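Side-chain contact in putative DNA protection protein (Streptomyces coelicolor, PDB 4CYB), which probably oxidises and stores iron as a twelve-subunit ferritin-like cage of the Dps family, the group of DNA-protecting proteins from starved cells: residues G51-F54 and Y55-H58. Residues are numbered along the deposited sequence; the frame is centred on the assembly and turned at random. Where two conformers were deposited one is given.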
loop_
_atom_site.group_PDB
_atom_site.type_symbol
_atom_site.label_atom_id
_atom_site.label_comp_id
_atom_site.label_asym_id
_atom_site.label_seq_id
_atom_site.Cartn_x
_atom_site.Cartn_y
_atom_site.Cartn_z
ATOM N N GLY J 51 7.306 32.997 10.249
ATOM C CA GLY J 51 8.259 33.596 9.347
ATOM C C GLY J 51 8.155 33.025 7.940
ATOM O O GLY J 51 7.361 32.089 7.661
ATOM N N ALA J 52 9.026 33.534 7.074
ATOM C CA ALA J 52 8.963 33.228 5.637
ATOM C C ALA J 52 9.238 31.729 5.333
ATOM O O ALA J 52 8.949 31.248 4.238
ATOM C CB ALA J 52 9.962 34.114 4.892
ATOM N N THR J 53 9.833 31.016 6.294
ATOM C CA THR J 53 10.212 29.613 6.046
ATOM C C THR J 53 9.365 28.724 6.954
ATOM O O THR J 53 9.766 27.593 7.258
ATOM C CB THR J 53 11.716 29.339 6.188
ATOM O OG1 THR J 53 12.150 29.745 7.494
ATOM C CG2 THR J 53 12.493 30.034 5.082
ATOM N N PHE J 54 8.174 29.212 7.322
ATOM C CA PHE J 54 7.347 28.504 8.328
ATOM C C PHE J 54 7.105 27.071 7.873
ATOM O O PHE J 54 7.326 26.134 8.637
ATOM C CB PHE J 54 5.992 29.174 8.516
ATOM C CG PHE J 54 4.993 28.358 9.298
ATOM C CD1 PHE J 54 5.050 28.299 10.707
ATOM C CD2 PHE J 54 4.006 27.617 8.639
ATOM C CE1 PHE J 54 4.126 27.536 11.463
ATOM C CE2 PHE J 54 3.092 26.832 9.382
ATOM C CZ PHE J 54 3.146 26.812 10.784
ATOM N N TYR J 55 6.601 26.876 6.665
ATOM C CA TYR J 55 6.139 25.492 6.353
ATOM C C TYR J 55 7.334 24.515 6.292
ATOM O O TYR J 55 7.281 23.389 6.789
ATOM C CB TYR J 55 5.290 25.496 5.046
ATOM C CG TYR J 55 4.691 24.177 4.625
ATOM C CD1 TYR J 55 3.850 23.459 5.473
ATOM C CD2 TYR J 55 4.884 23.712 3.318
ATOM C CE1 TYR J 55 3.248 22.266 5.033
ATOM C CE2 TYR J 55 4.282 22.544 2.879
ATOM C CZ TYR J 55 3.462 21.839 3.757
ATOM O OH TYR J 55 2.902 20.663 3.364
ATOM N N GLN J 56 8.451 24.930 5.678
ATOM C CA GLN J 56 9.689 24.175 5.680
ATOM C C GLN J 56 10.116 23.742 7.101
ATOM O O GLN J 56 10.437 22.588 7.377
ATOM C CB GLN J 56 10.806 25.114 5.104
ATOM C CG GLN J 56 12.189 24.573 5.356
ATOM C CD GLN J 56 13.258 25.541 4.887
ATOM O OE1 GLN J 56 13.737 26.335 5.678
ATOM N NE2 GLN J 56 13.576 25.529 3.585
ATOM N N LEU J 57 10.192 24.715 8.012
ATOM C CA LEU J 57 10.690 24.376 9.351
ATOM C C LEU J 57 9.673 23.580 10.158
ATOM O O LEU J 57 10.031 22.684 10.922
ATOM C CB LEU J 57 11.085 25.642 10.131
ATOM C CG LEU J 57 12.379 26.275 9.574
ATOM C CD1 LEU J 57 12.783 27.528 10.374
ATOM C CD2 LEU J 57 13.531 25.254 9.476
ATOM N N HIS J 58 8.399 23.934 9.983
ATOM C CA HIS J 58 7.303 23.187 10.635
ATOM C C HIS J 58 7.427 21.702 10.274
ATOM O O HIS J 58 7.367 20.838 11.148
ATOM C CB HIS J 58 6.010 23.819 10.178
ATOM C CG HIS J 58 4.752 23.116 10.649
ATOM N ND1 HIS J 58 4.239 23.334 11.867
ATOM C CD2 HIS J 58 3.897 22.236 9.996
ATOM C CE1 HIS J 58 3.039 22.648 11.979
ATOM N NE2 HIS J 58 2.839 21.982 10.823
#
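His58 N donates to Phe54 O at 2.8 Å, and one residue earlier Leu57 N reaches Thr53 O at 3.0 Å; both bonds are nearly straight, the first pair of alpha-helical links at the start of helix 54-81. Thr53 holds the N-cap position, but its side chain does not cap: OG1, placed between the backbone N and the carbonyl carbon (chi1 56°), lies against Leu57 CD1 at 3.7 Å. One residue further on, Phe54 and His58, a turn apart, run side by side. His58 CB sits over the centre of the phenyl face, a CH-pi contact 4.2 Å from the Phe54 ring centroid. The two rings are tilted by 25° but slid apart, barely overlapping, and the closest approach is Phe54 CZ to His58 ND1, 3.8 Å. Trp159 of a neighbouring subunit meets the phenyl ring edge-to-face. An alanine at Phe54 removes the ring under His58 CB, which would probably leave the imidazole less firmly placed and Trp159 without its partner. His58 also stacks on His46, an iron ligand in this protein though without iron in this chain, and its side chain lies about 4 Å from a bound iron(III), putting this helix start beside the iron site at the subunit interface.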